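Local coordinates for protein D,D-dipeptidase/D,D-carboxypeptidase (Enterococcus faecalis, PDB 4MUQ) that probably cleaves D-Ala-D-Ala dipeptides and peptidoglycan stems ending in D-alanine as a zinc-dependent D,D-peptidase linked to vancomycin resistance, at residues 49-54 / 169-174; 178-183 / 188-193. All blocks are in the same frame, centred on the assembly; numbering follows the deposited sequence.

Contact 1: residues 49-54 / 169-174; sequences RDVANV and FRYVGY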
loop_
_atom_site.group_PDB
_atom_site.type_symbol
_atom_site.label_atom_id
_atom_site.label_comp_id
_atom_site.label_asym_id
_atom_site.label_seq_id
_atom_site.Cartn_x
_atom_site.Cartn_y
_atom_site.Cartn_z
ATOM N N ARG A 49 -0.936 -12.534 1.912
ATOM C CA ARG A 49 -0.399 -13.278 3.046
ATOM C C ARG A 49 0.650 -12.501 3.841
ATOM O O ARG A 49 0.566 -12.412 5.070
ATOM C CB ARG A 49 0.189 -14.614 2.575
ATOM C CG ARG A 49 0.782 -15.474 3.698
ATOM C CD ARG A 49 1.358 -16.788 3.170
ATOM N NE ARG A 49 0.333 -17.816 2.984
ATOM C CZ ARG A 49 -0.196 -18.155 1.810
ATOM N NH1 ARG A 49 0.202 -17.549 0.695
ATOM N NH2 ARG A 49 -1.123 -19.106 1.749
ATOM N N ASP A 50 1.640 -11.940 3.157
ATOM C CA ASP A 50 2.699 -11.229 3.867
ATOM C C ASP A 50 2.166 -9.975 4.558
ATOM O O ASP A 50 2.633 -9.607 5.637
ATOM C CB ASP A 50 3.877 -10.926 2.935
ATOM C CG ASP A 50 4.553 -12.190 2.424
ATOM O OD1 ASP A 50 4.512 -13.220 3.136
ATOM O OD2 ASP A 50 5.114 -12.154 1.308
ATOM N N VAL A 51 1.158 -9.351 3.960
ATOM C CA VAL A 51 0.514 -8.178 4.544
ATOM C C VAL A 51 -0.303 -8.542 5.809
ATOM O O VAL A 51 -0.273 -7.827 6.822
ATOM C CB VAL A 51 -0.368 -7.461 3.506
ATOM C CG1 VAL A 51 -0.948 -6.205 4.091
ATOM C CG2 VAL A 51 0.451 -7.125 2.258
ATOM N N ALA A 52 -1.040 -9.649 5.750
ATOM C CA ALA A 52 -1.755 -10.156 6.922
ATOM C C ALA A 52 -0.766 -10.424 8.050
ATOM O O ALA A 52 -1.032 -10.117 9.211
ATOM C CB ALA A 52 -2.525 -11.422 6.567
ATOM N N ASN A 53 0.393 -10.978 7.715
ATOM C CA ASN A 53 1.387 -11.246 8.741
ATOM C C ASN A 53 1.898 -9.967 9.394
ATOM O O ASN A 53 2.061 -9.914 10.612
ATOM C CB ASN A 53 2.526 -12.100 8.184
ATOM C CG ASN A 53 2.076 -13.512 7.861
ATOM O OD1 ASN A 53 1.062 -13.982 8.384
ATOM N ND2 ASN A 53 2.820 -14.194 6.996
ATOM N N VAL A 54 2.121 -8.929 8.590
ATOM C CA VAL A 54 2.594 -7.662 9.123
ATOM C C VAL A 54 1.546 -7.023 10.035
ATOM O O VAL A 54 1.871 -6.487 11.102
ATOM C CB VAL A 54 2.987 -6.709 7.974
ATOM C CG1 VAL A 54 3.133 -5.288 8.473
ATOM C CG2 VAL A 54 4.282 -7.180 7.323
ATOM N N PHE A 169 -5.551 2.143 5.329
ATOM C CA PHE A 169 -4.097 1.968 5.374
ATOM C C PHE A 169 -3.627 1.120 4.214
ATOM O O PHE A 169 -4.279 0.156 3.827
ATOM C CB PHE A 169 -3.678 1.358 6.722
ATOM C CG PHE A 169 -3.835 2.314 7.854
ATOM C CD1 PHE A 169 -2.757 3.079 8.276
ATOM C CD2 PHE A 169 -5.072 2.519 8.440
ATOM C CE1 PHE A 169 -2.890 4.007 9.304
ATOM C CE2 PHE A 169 -5.220 3.451 9.460
ATOM C CZ PHE A 169 -4.119 4.196 9.892
ATOM N N ARG A 170 -2.485 1.502 3.657
ATOM C CA ARG A 170 -1.923 0.833 2.489
ATOM C C ARG A 170 -0.554 0.259 2.821
ATOM O O ARG A 170 0.297 0.964 3.383
ATOM C CB ARG A 170 -1.811 1.845 1.338
ATOM C CG ARG A 170 -0.879 1.444 0.187
ATOM C CD ARG A 170 -1.342 0.223 -0.585
ATOM N NE ARG A 170 -0.264 -0.191 -1.483
ATOM C CZ ARG A 170 -0.108 0.250 -2.727
ATOM N NH1 ARG A 170 -0.987 1.083 -3.266
ATOM N NH2 ARG A 170 0.940 -0.160 -3.442
ATOM N N TYR A 171 -0.352 -1.019 2.511
ATOM C CA TYR A 171 0.967 -1.620 2.652
ATOM C C TYR A 171 1.817 -1.298 1.432
ATOM O O TYR A 171 1.428 -1.619 0.299
ATOM C CB TYR A 171 0.845 -3.128 2.798
ATOM C CG TYR A 171 2.164 -3.819 3.021
ATOM C CD1 TYR A 171 2.727 -3.859 4.281
ATOM C CD2 TYR A 171 2.837 -4.427 1.970
ATOM C CE1 TYR A 171 3.935 -4.496 4.496
ATOM C CE2 TYR A 171 4.045 -5.081 2.176
ATOM C CZ TYR A 171 4.584 -5.104 3.444
ATOM O OH TYR A 171 5.789 -5.737 3.675
ATOM N N VAL A 172 2.981 -0.685 1.668
ATOM C CA VAL A 172 3.984 -0.456 0.617
ATOM C C VAL A 172 5.274 -1.197 0.920
ATOM O O VAL A 172 6.138 -1.337 0.045
ATOM C CB VAL A 172 4.297 1.039 0.410
ATOM C CG1 VAL A 172 3.104 1.748 -0.212
ATOM C CG2 VAL A 172 4.707 1.702 1.722
ATOM N N GLY A 173 5.417 -1.676 2.150
ATOM C CA GLY A 173 6.632 -2.340 2.577
ATOM C C GLY A 173 7.637 -1.403 3.219
ATOM O O GLY A 173 7.687 -0.210 2.910
ATOM N N TYR A 174 8.427 -1.951 4.129
ATOM C CA TYR A 174 9.536 -1.228 4.735
ATOM C C TYR A 174 10.718 -1.297 3.766
ATOM O O TYR A 174 10.938 -2.328 3.135
ATOM C CB TYR A 174 9.889 -1.912 6.053
ATOM C CG TYR A 174 10.908 -1.197 6.901
ATOM C CD1 TYR A 174 10.521 -0.187 7.783
ATOM C CD2 TYR A 174 12.249 -1.541 6.842
ATOM C CE1 TYR A 174 11.449 0.466 8.568
ATOM C CE2 TYR A 174 13.190 -0.889 7.631
ATOM C CZ TYR A 174 12.777 0.111 8.488
ATOM O OH TYR A 174 13.704 0.761 9.275
#

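Contact 2: residues 178-183 / 188-193; sequences KIMQEN and EEYTQF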
loop_
_atom_site.group_PDB
_atom_site.type_symbol
_atom_site.label_atom_id
_atom_site.label_comp_id
_atom_site.label_asym_id
_atom_site.label_seq_id
_atom_site.Cartn_x
_atom_site.Cartn_y
_atom_site.Cartn_z
ATOM N N LYS A 178 8.472 4.186 5.856
ATOM C CA LYS A 178 9.197 5.044 6.784
ATOM C C LYS A 178 9.714 6.285 6.075
ATOM O O LYS A 178 9.649 7.392 6.621
ATOM C CB LYS A 178 10.353 4.282 7.433
ATOM C CG LYS A 178 10.995 5.009 8.595
ATOM C CD LYS A 178 10.003 5.162 9.737
ATOM C CE LYS A 178 10.688 5.761 10.958
ATOM N NZ LYS A 178 9.761 5.826 12.121
ATOM N N ILE A 179 10.223 6.103 4.857
ATOM C CA ILE A 179 10.712 7.232 4.075
ATOM C C ILE A 179 9.536 8.167 3.789
ATOM O O ILE A 179 9.678 9.381 3.881
ATOM C CB ILE A 179 11.353 6.750 2.767
ATOM C CG1 ILE A 179 12.561 5.875 3.077
ATOM C CG2 ILE A 179 11.769 7.928 1.894
ATOM C CD1 ILE A 179 13.047 5.077 1.892
ATOM N N MET A 180 8.363 7.610 3.484
ATOM C CA MET A 180 7.185 8.443 3.261
ATOM C C MET A 180 6.795 9.210 4.521
ATOM O O MET A 180 6.466 10.395 4.452
ATOM C CB MET A 180 6.021 7.598 2.768
ATOM C CG MET A 180 6.261 7.042 1.372
ATOM S SD MET A 180 5.060 5.806 0.884
ATOM C CE MET A 180 3.537 6.733 1.023
ATOM N N GLN A 181 6.877 8.543 5.669
ATOM C CA GLN A 181 6.559 9.182 6.937
ATOM C C GLN A 181 7.527 10.325 7.223
ATOM O O GLN A 181 7.102 11.421 7.587
ATOM C CB GLN A 181 6.600 8.168 8.079
ATOM C CG GLN A 181 6.306 8.794 9.451
ATOM C CD GLN A 181 6.709 7.904 10.612
ATOM O OE1 GLN A 181 7.842 7.430 10.684
ATOM N NE2 GLN A 181 5.776 7.675 11.530
ATOM N N GLU A 182 8.825 10.074 7.044
ATOM C CA GLU A 182 9.849 11.080 7.313
ATOM C C GLU A 182 9.677 12.330 6.454
ATOM O O GLU A 182 9.976 13.441 6.896
ATOM C CB GLU A 182 11.247 10.499 7.088
ATOM C CG GLU A 182 11.654 9.402 8.061
ATOM C CD GLU A 182 12.912 8.662 7.618
ATOM O OE1 GLU A 182 13.420 8.956 6.512
ATOM O OE2 GLU A 182 13.387 7.785 8.375
ATOM N N ASN A 183 9.204 12.147 5.225
ATOM C CA ASN A 183 9.075 13.257 4.283
ATOM C C ASN A 183 7.672 13.846 4.176
ATOM O O ASN A 183 7.464 14.829 3.450
ATOM C CB ASN A 183 9.537 12.819 2.896
ATOM C CG ASN A 183 11.034 12.708 2.798
ATOM O OD1 ASN A 183 11.731 13.713 2.655
ATOM N ND2 ASN A 183 11.546 11.491 2.888
ATOM N N GLU A 188 1.522 9.110 -4.079
ATOM C CA GLU A 188 1.746 9.875 -5.315
ATOM C C GLU A 188 3.092 10.596 -5.272
ATOM O O GLU A 188 3.880 10.528 -6.222
ATOM C CB GLU A 188 0.633 10.907 -5.519
ATOM C CG GLU A 188 -0.693 10.332 -6.053
ATOM C CD GLU A 188 -1.538 9.602 -5.012
ATOM O OE1 GLU A 188 -1.243 9.684 -3.800
ATOM O OE2 GLU A 188 -2.510 8.930 -5.433
ATOM N N GLU A 189 3.351 11.291 -4.171
ATOM C CA GLU A 189 4.598 12.021 -4.030
ATOM C C GLU A 189 5.804 11.089 -4.012
ATOM O O GLU A 189 6.811 11.384 -4.652
ATOM C CB GLU A 189 4.555 12.896 -2.779
ATOM C CG GLU A 189 3.673 14.125 -2.925
ATOM C CD GLU A 189 3.299 14.724 -1.590
ATOM O OE1 GLU A 189 2.551 14.059 -0.844
ATOM O OE2 GLU A 189 3.754 15.852 -1.288
ATOM N N TYR A 190 5.697 9.974 -3.294
ATOM C CA TYR A 190 6.800 9.020 -3.216
ATOM C C TYR A 190 7.110 8.422 -4.592
ATOM O O TYR A 190 8.272 8.215 -4.944
ATOM C CB TYR A 190 6.500 7.916 -2.200
ATOM C CG TYR A 190 7.677 6.999 -1.960
ATOM C CD1 TYR A 190 8.861 7.488 -1.436
ATOM C CD2 TYR A 190 7.606 5.637 -2.260
ATOM C CE1 TYR A 190 9.950 6.660 -1.220
ATOM C CE2 TYR A 190 8.694 4.795 -2.035
ATOM C CZ TYR A 190 9.860 5.320 -1.516
ATOM O OH TYR A 190 10.955 4.514 -1.276
ATOM N N THR A 191 6.066 8.162 -5.368
ATOM C CA THR A 191 6.237 7.577 -6.698
ATOM C C THR A 191 7.062 8.511 -7.595
ATOM O O THR A 191 7.944 8.064 -8.344
ATOM C CB THR A 191 4.860 7.253 -7.312
ATOM O OG1 THR A 191 4.151 6.371 -6.433
ATOM C CG2 THR A 191 4.987 6.553 -8.650
ATOM N N GLN A 192 6.791 9.811 -7.517
ATOM C CA GLN A 192 7.613 10.784 -8.233
ATOM C C GLN A 192 9.016 10.934 -7.628
ATOM O O GLN A 192 10.011 10.934 -8.341
ATOM C CB GLN A 192 6.911 12.145 -8.316
ATOM C CG GLN A 192 7.728 13.228 -9.040
ATOM C CD GLN A 192 7.936 12.917 -10.510
ATOM O OE1 GLN A 192 6.992 12.537 -11.218
ATOM N NE2 GLN A 192 9.165 13.080 -10.983
ATOM N N PHE A 193 9.070 11.025 -6.304
ATOM C CA PHE A 193 10.314 11.270 -5.578
ATOM C C PHE A 193 11.392 10.260 -5.944
ATOM O O PHE A 193 12.526 10.628 -6.250
ATOM C CB PHE A 193 10.016 11.190 -4.077
ATOM C CG PHE A 193 11.245 11.165 -3.193
ATOM C CD1 PHE A 193 11.881 12.336 -2.823
ATOM C CD2 PHE A 193 11.698 9.961 -2.658
ATOM C CE1 PHE A 193 12.990 12.304 -1.988
ATOM C CE2 PHE A 193 12.791 9.923 -1.820
ATOM C CZ PHE A 193 13.436 11.093 -1.487
#

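Contact 1: residues 49-54 / 169-174
The carbonyl oxygen of Tyr171, whose ring meets Val51 and Val54 of the facing helix obliquely, accepts a hydrogen bond from Arg170 NE at 2.8 Å. Tyr171 O lies nearly in the guanidinium plane of Arg170, while NE stands above the carbonyl plane of Tyr171, with an N-H...O angle of 151°. The rest of that guanidinium is held too, NH1 by a salt bridge to Glu107 and NH2 by the carbonyls of Asn17 and Leu19. Across the contact everything is apolar. With CG anti to the backbone N (chi1 -177°), Tyr171 extends its ring to the helix. Val51 slides alongside it in the opposite sense, CG2 lying 3.6 Å from Tyr171 CD2 while CG1 settles 3.8 Å from Tyr171 CB. Val54 meets the ring farther out and nearly at a right angle, CG2 being 3.9 Å from Tyr171 CE1. Gly173 N sits 3.6 Å above the Tyr171 plane, over the ring centre, and Phe148 adds an edge-to-face contact. Polar bonds thus hold the Arg170 side chain at the end of the strand, whereas between these two segments of the Hedgehog/DD-peptidase fold no hydrogen bond crosses, and apolar contact joins them.

Contact 2: residues 178-183 / 188-193
Helices 178-183 and 188-193 cross nearly at right angles, 105° between their directions, with axes 10.5 Å apart and with Met180 facing Tyr190 where the backbones come nearest. Met180 lies across the near end of the Tyr190 ring at about a right angle, CG 3.6 Å from Tyr190 CG; its first torsion (chi1 -68°) sets CG beside the backbone N. SD stands 4.6 Å from the centroid of the Tyr190 ring, 35° off its normal, an oblique Met-aromatic contact. Farther along the ring, Ile179 takes over: CG2 touches Tyr190 CE1 at 3.8 Å and CD1 lies as close to Tyr190 OH. The same CG2 reaches Phe193 CE2 more loosely, at 4.3 Å, so that one methyl serves two rings. The Tyr190 hydroxyl is hydrogen-bonded to ND1 of His176. Ile179 and Tyr190 also pack on Ile215 of strand 213-219. Within helix 178-183, Ile179 O accepts both Asn183 N and Asn183 ND2, at 3.1 and 3.0 Å, from opposite faces of its carbonyl plane, one carbonyl taking two donors from the same residue. No hydrogen bond spans the two segments; a largely buried sulfur-aromatic and aliphatic surface joins them, and the polar end of Tyr190 finds its partner outside both.

In the fold
From the N terminus, the chain enters helix 49-62, and contact 1 closes a long loop of 114 residues when strand 168-171 returns to it. That loop carries His108, Asp115 and His168, the three zinc ligands, and the contact sets the helix against the sheet that carries Asp115 and His168. The chain then passes through a short loop into helix 176-183, and contact 2 joins this to helix 187-194, only four residues separating the two segments. The two contacts stand in series, neither nested nor crossed, with centres about 17 Å apart. They meet where Val172 CG2 lies 4.2 Å from Met180 SD. Through strand 213-219, contact 2 links helices 176-183 and 187-194 to the second sheet.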